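PDB 4CV7: virulence associated protein VapB, which is a plasmid-encoded virulence-associated protein of Rhodococcus equi whose molecular role is not established, here represented by its compact antiparallel beta-barrel domain. Local coordinates for residues D61-Q66 against N77-S81; A16-F21 against G33-T39. All blocks are in the same frame, centred on the assembly; numbering follows the deposited sequence.

Contact 1: D61-Q66 against N77-S81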
loop_
_atom_site.group_PDB
_atom_site.type_symbol
_atom_site.label_atom_id
_atom_site.label_comp_id
_atom_site.label_asym_id
_atom_site.label_seq_id
_atom_site.Cartn_x
_atom_site.Cartn_y
_atom_site.Cartn_z
ATOM N N ASP A 61 -8.787 -10.034 3.880
ATOM C CA ASP A 61 -9.372 -9.176 4.916
ATOM C C ASP A 61 -8.970 -7.734 4.835
ATOM O O ASP A 61 -9.501 -6.926 5.584
ATOM C CB ASP A 61 -9.143 -9.768 6.288
ATOM C CG ASP A 61 -10.082 -10.886 6.594
ATOM O OD1 ASP A 61 -11.020 -11.158 5.890
ATOM O OD2 ASP A 61 -9.866 -11.518 7.656
ATOM N N THR A 62 -7.982 -7.372 4.049
ATOM C CA THR A 62 -7.610 -5.967 3.943
ATOM C C THR A 62 -8.820 -5.170 3.457
ATOM O O THR A 62 -9.416 -5.440 2.427
ATOM C CB THR A 62 -6.477 -5.662 2.979
ATOM O OG1 THR A 62 -5.285 -6.295 3.428
ATOM C CG2 THR A 62 -6.218 -4.137 2.839
ATOM N N VAL A 63 -9.170 -4.106 4.205
ATOM C CA VAL A 63 -10.116 -3.068 3.806
ATOM C C VAL A 63 -9.580 -1.683 3.807
ATOM O O VAL A 63 -10.192 -0.755 3.236
ATOM C CB VAL A 63 -11.469 -3.148 4.601
ATOM C CG1 VAL A 63 -12.123 -4.524 4.489
ATOM C CG2 VAL A 63 -11.283 -2.704 6.072
ATOM N N SER A 64 -8.503 -1.474 4.525
ATOM C CA SER A 64 -7.926 -0.093 4.669
ATOM C C SER A 64 -6.456 -0.190 4.737
ATOM O O SER A 64 -5.846 -1.236 4.892
ATOM C CB SER A 64 -8.475 0.615 5.846
ATOM O OG SER A 64 -7.921 0.104 7.038
ATOM N N PHE A 65 -5.824 0.970 4.538
ATOM C CA PHE A 65 -4.354 1.074 4.574
ATOM C C PHE A 65 -3.976 2.458 5.073
ATOM O O PHE A 65 -4.726 3.400 4.927
ATOM C CB PHE A 65 -3.689 0.692 3.246
ATOM C CG PHE A 65 -3.836 1.702 2.153
ATOM C CD1 PHE A 65 -5.080 2.087 1.645
ATOM C CD2 PHE A 65 -2.731 2.439 1.682
ATOM C CE1 PHE A 65 -5.187 3.067 0.646
ATOM C CE2 PHE A 65 -2.860 3.407 0.704
ATOM C CZ PHE A 65 -4.089 3.707 0.206
ATOM N N GLN A 66 -2.737 2.524 5.606
ATOM C CA GLN A 66 -2.154 3.776 5.979
ATOM C C GLN A 66 -0.741 3.814 5.533
ATOM O O GLN A 66 -0.076 2.792 5.530
ATOM C CB GLN A 66 -2.183 4.014 7.507
ATOM C CG GLN A 66 -3.594 4.086 8.060
ATOM C CD GLN A 66 -3.652 4.093 9.607
ATOM O OE1 GLN A 66 -2.641 4.279 10.189
ATOM N NE2 GLN A 66 -4.642 3.431 10.164
ATOM N N ASN A 77 0.937 0.183 5.791
ATOM C CA ASN A 77 0.308 -0.851 6.669
ATOM C C ASN A 77 -1.071 -1.177 6.152
ATOM O O ASN A 77 -1.805 -0.260 5.741
ATOM C CB ASN A 77 0.191 -0.287 8.079
ATOM C CG ASN A 77 1.533 -0.096 8.755
ATOM O OD1 ASN A 77 2.491 -0.799 8.506
ATOM N ND2 ASN A 77 1.594 0.902 9.641
ATOM N N PHE A 78 -1.415 -2.457 6.269
ATOM C CA PHE A 78 -2.740 -2.924 5.853
ATOM C C PHE A 78 -3.541 -3.396 7.010
ATOM O O PHE A 78 -3.017 -4.071 7.917
ATOM C CB PHE A 78 -2.606 -4.082 4.850
ATOM C CG PHE A 78 -1.819 -3.721 3.620
ATOM C CD1 PHE A 78 -2.456 -3.048 2.597
ATOM C CD2 PHE A 78 -0.474 -4.047 3.476
ATOM C CE1 PHE A 78 -1.759 -2.696 1.454
ATOM C CE2 PHE A 78 0.187 -3.667 2.317
ATOM C CZ PHE A 78 -0.442 -3.041 1.307
ATOM N N PHE A 79 -4.830 -3.062 7.028
ATOM C CA PHE A 79 -5.737 -3.369 8.131
ATOM C C PHE A 79 -7.054 -3.965 7.707
ATOM O O PHE A 79 -7.556 -3.741 6.595
ATOM C CB PHE A 79 -6.071 -2.124 8.940
ATOM C CG PHE A 79 -4.825 -1.391 9.410
ATOM C CD1 PHE A 79 -4.235 -1.697 10.626
ATOM C CD2 PHE A 79 -4.278 -0.358 8.710
ATOM C CE1 PHE A 79 -3.072 -1.073 11.032
ATOM C CE2 PHE A 79 -3.124 0.256 9.120
ATOM C CZ PHE A 79 -2.551 -0.033 10.312
ATOM N N ASP A 80 -7.573 -4.821 8.578
ATOM C CA ASP A 80 -8.969 -5.357 8.496
ATOM C C ASP A 80 -9.986 -4.413 9.048
ATOM O O ASP A 80 -9.662 -3.341 9.560
ATOM C CB ASP A 80 -9.073 -6.779 9.045
ATOM C CG ASP A 80 -8.940 -6.851 10.497
ATOM O OD1 ASP A 80 -9.368 -5.953 11.243
ATOM O OD2 ASP A 80 -8.500 -7.900 11.053
ATOM N N SER A 81 -11.227 -4.807 8.916
ATOM C CA SER A 81 -12.334 -3.915 9.301
ATOM C C SER A 81 -12.390 -3.664 10.819
ATOM O O SER A 81 -12.992 -2.651 11.277
ATOM C CB SER A 81 -13.616 -4.446 8.735
ATOM O OG SER A 81 -13.939 -5.678 9.316
HETATM O O HOH W 1 -11.726 -7.129 7.189
HETATM O O HOH W 2 -8.655 -10.429 10.007
HETATM O O HOH W 3 -9.781 -0.712 8.793
#

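Contact 2: A16-F21 against G33-T39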
loop_
_atom_site.group_PDB
_atom_site.type_symbol
_atom_site.label_atom_id
_atom_site.label_comp_id
_atom_site.label_asym_id
_atom_site.label_seq_id
_atom_site.Cartn_x
_atom_site.Cartn_y
_atom_site.Cartn_z
ATOM N N ALA A 16 -2.423 15.746 -4.374
ATOM C CA ALA A 16 -2.121 16.525 -3.158
ATOM C C ALA A 16 -2.915 15.941 -1.995
ATOM O O ALA A 16 -2.336 15.300 -1.107
ATOM C CB ALA A 16 -2.393 17.950 -3.321
ATOM N N VAL A 17 -4.225 16.169 -1.965
ATOM C CA VAL A 17 -5.097 15.533 -0.929
ATOM C C VAL A 17 -5.575 14.096 -1.187
ATOM O O VAL A 17 -5.920 13.408 -0.234
ATOM C CB VAL A 17 -6.376 16.317 -0.519
ATOM C CG1 VAL A 17 -6.032 17.549 0.126
ATOM C CG2 VAL A 17 -7.342 16.519 -1.632
ATOM N N TYR A 18 -5.701 13.672 -2.455
ATOM C CA TYR A 18 -6.067 12.343 -2.800
ATOM C C TYR A 18 -4.859 11.612 -3.434
ATOM O O TYR A 18 -4.172 12.193 -4.222
ATOM C CB TYR A 18 -7.228 12.363 -3.770
ATOM C CG TYR A 18 -7.555 11.058 -4.379
ATOM C CD1 TYR A 18 -8.257 10.071 -3.739
ATOM C CD2 TYR A 18 -7.013 10.759 -5.641
ATOM C CE1 TYR A 18 -8.452 8.857 -4.341
ATOM C CE2 TYR A 18 -7.113 9.555 -6.231
ATOM C CZ TYR A 18 -7.883 8.574 -5.683
ATOM O OH TYR A 18 -8.031 7.323 -6.250
ATOM N N GLN A 19 -4.791 10.319 -3.091
ATOM C CA GLN A 19 -3.771 9.449 -3.781
ATOM C C GLN A 19 -4.367 8.138 -4.163
ATOM O O GLN A 19 -5.086 7.483 -3.390
ATOM C CB GLN A 19 -2.590 9.138 -2.828
ATOM C CG GLN A 19 -1.902 10.424 -2.388
ATOM C CD GLN A 19 -2.532 11.044 -1.147
ATOM O OE1 GLN A 19 -2.871 10.279 -0.245
ATOM N NE2 GLN A 19 -2.735 12.341 -1.146
ATOM N N LYS A 20 -4.008 7.660 -5.386
ATOM C CA LYS A 20 -4.316 6.297 -5.779
ATOM C C LYS A 20 -3.048 5.461 -5.722
ATOM O O LYS A 20 -2.019 5.826 -6.265
ATOM C CB LYS A 20 -4.759 6.364 -7.219
ATOM C CG LYS A 20 -5.000 4.954 -7.769
ATOM C CD LYS A 20 -6.194 4.215 -7.284
ATOM C CE LYS A 20 -7.417 4.433 -8.079
ATOM N NZ LYS A 20 -8.525 3.650 -7.442
ATOM N N PHE A 21 -3.126 4.346 -4.967
ATOM C CA PHE A 21 -2.040 3.427 -4.861
ATOM C C PHE A 21 -2.363 2.107 -5.613
ATOM O O PHE A 21 -3.500 1.633 -5.524
ATOM C CB PHE A 21 -1.768 3.041 -3.358
ATOM C CG PHE A 21 -1.027 4.049 -2.546
ATOM C CD1 PHE A 21 -1.636 5.233 -2.172
ATOM C CD2 PHE A 21 0.289 3.822 -2.128
ATOM C CE1 PHE A 21 -0.974 6.182 -1.405
ATOM C CE2 PHE A 21 0.963 4.800 -1.366
ATOM C CZ PHE A 21 0.304 5.939 -1.003
ATOM N N GLY A 33 -5.737 0.961 -3.878
ATOM C CA GLY A 33 -6.091 1.784 -2.698
ATOM C C GLY A 33 -6.277 3.245 -2.985
ATOM O O GLY A 33 -5.676 3.809 -3.875
ATOM N N ASP A 34 -7.237 3.815 -2.258
ATOM C CA ASP A 34 -7.642 5.184 -2.439
ATOM C C ASP A 34 -7.454 5.892 -1.096
ATOM O O ASP A 34 -8.174 5.546 -0.179
ATOM C CB ASP A 34 -9.110 5.220 -2.847
ATOM C CG ASP A 34 -9.320 4.580 -4.191
ATOM O OD1 ASP A 34 -9.030 5.198 -5.203
ATOM O OD2 ASP A 34 -9.950 3.549 -4.219
ATOM N N ALA A 35 -6.550 6.843 -1.059
ATOM C CA ALA A 35 -6.168 7.472 0.209
ATOM C C ALA A 35 -6.460 8.940 0.139
ATOM O O ALA A 35 -6.471 9.591 -0.894
ATOM C CB ALA A 35 -4.743 7.254 0.549
ATOM N N GLY A 36 -6.627 9.556 1.347
ATOM C CA GLY A 36 -6.393 10.943 1.570
ATOM C C GLY A 36 -5.122 11.164 2.318
ATOM O O GLY A 36 -4.739 10.324 3.159
ATOM N N GLY A 37 -4.543 12.310 2.149
ATOM C CA GLY A 37 -3.285 12.623 2.841
ATOM C C GLY A 37 -2.770 13.945 2.449
ATOM O O GLY A 37 -2.993 14.388 1.352
ATOM N N LEU A 38 -1.901 14.510 3.197
ATOM C CA LEU A 38 -1.354 15.813 2.926
ATOM C C LEU A 38 -0.033 15.516 2.233
ATOM O O LEU A 38 1.021 15.220 2.892
ATOM C CB LEU A 38 -1.212 16.603 4.239
ATOM C CG LEU A 38 -2.547 17.018 4.838
ATOM C CD1 LEU A 38 -2.287 17.692 6.192
ATOM C CD2 LEU A 38 -3.344 17.865 3.926
ATOM N N THR A 39 -0.017 15.605 0.938
ATOM C CA THR A 39 1.201 15.445 0.238
ATOM C C THR A 39 1.305 16.230 -1.064
ATOM O O THR A 39 0.354 16.957 -1.362
ATOM C CB THR A 39 1.504 14.053 -0.027
ATOM O OG1 THR A 39 2.846 13.938 -0.542
ATOM C CG2 THR A 39 0.604 13.385 -0.899
#

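Contact 1: D61-Q66 against N77-S81
The carbonyl oxygen of Phe79 receives two backbone donors at once, and the irregularity of the strand pair starts there. Val63 N lies 2.9 Å from Phe79 O and in its carbonyl plane, while Ser64 N reaches the same oxygen from 3.2 Å, tilted from that plane. Val63 and Ser64 thus both face Phe79, a beta bulge of the classic type. Beyond it the pairing is regular: Phe79 N donates to Ser64 O, and Gln66 and Asn77 exchange two backbone bonds, of which Asn77 N to Gln66 O measures 2.8 Å.

Side-chain packing divides between the two faces. On the outer one, the extended chain of Gln66 crosses the Phe79 side chain at about a right angle, NE2 standing 3.7 Å from Phe79 CE2 with amide and ring planes 29° apart. Ser64 OG, placed between its backbone N and carbonyl carbon (chi1 74°), approaches Phe79 CB. On the inner face Phe78 CD1 meets both Thr62 CG2, at 3.9 Å, and Phe65 CB. The Phe65 ring packs edge-to-face with Phe21 and Phe31, and Phe31 meets the Phe78 ring in the same way. Thr62 OG1 is held by Leu58 O of the preceding helix.

Three waters bridge the segments where the regular pairing gives way to the loop. One molecule links Asp61 O to Ser81 N; a second donates to both Asp61 OD2 and Asp80 OD2, which stand 5.1 Å apart, and so probably eases the repulsion of two like charges. A third joins Ser64 OG to Asp80 O. Asp80 OD1 turns to Ser82 N and Gly84 N in the following turn. The backbone pairing is that of a beta hairpin of strands 64-68 and 74-79, with a classic bulge at its open end, inside an antiparallel Greek-key barrel.

Contact 2: A16-F21 against G33-T39
Asp34 OD1 is gripped from two directions by side chains of the neighbouring strand. Tyr18 OH donates to Asp34 OD1 across 2.6 Å, meeting the anti lone pair of that oxygen, which lies at the edge of the phenol ring with the ring and carboxylate planes only 25° apart. Lys20 NZ forms a salt bridge to Asp34 OD1 at 2.8 Å, meeting it on the syn side and 30° out of the carboxylate plane. Both chains start with CG anti to the backbone N, and Lys20 then bends at chi2 and chi3 to bring its ammonium back beside Asp34. That ammonium has a second carboxylate partner in Asp32, so its positive charge is probably balanced by both acids. A bound cobalt ion lies about 4 Å from the Asp34 side chain.

Backbone bonds tie strands 18-25 and 29-37 into an antiparallel beta hairpin, one wall of the eight-stranded Greek-key barrel. Phe21 and Gly33 exchange two bonds, as do Gln19 and Ala35; Ala35 N to Gln19 O is 2.8 Å and lies in the carbonyl plane. Further bonds to Val17 O and Ala16 O, from Gly37 N and Thr39 N, are doubtful because Ala16 and Val17 are modelled in two conformers.

Behind the Tyr18 and Lys20 face, Gln19 points into the barrel. Its chain bends at chi2 (88°), which turns the amide toward Gly37, and Gln19 NE2 donates to Gly37 O at 3.2 Å from above the carbonyl plane. Gln19 NE2 sits 3.5 Å from Thr39 CG2, while Gln19 OE1 lies 3.6 Å from Ala35 CB. A weak hydrogen bond joins Gln19 OE1 to Tyr67 OH, and Thr39 OG1 is hydrogen-bonded to Ala96 O and Val98 N. On the same face, Phe21 CE1 approaches Ala35 CB at 4.4 Å.

From the N terminus, strand 4-14 leads into contact 2, where 33-39 returns to 16-21 and closes a loop through the turn between strands 18-25 and 29-37. The chain then runs through strand 42-52 and helix 55-61 before contact 1 closes a second loop, 77-81 coming back to 61-66. The two loops follow in series, neither nesting nor crossing. In the barrel strand 100-108 lies between the hairpins, pairing with 29-37 and with 64-68. The two contacts, centred about 15 Å apart, meet in the interior: Phe65 of contact 1 packs on Phe21, Gly33, Asp34 and Ala35 of contact 2, so core packing joins hairpins that share no direct strand pairing.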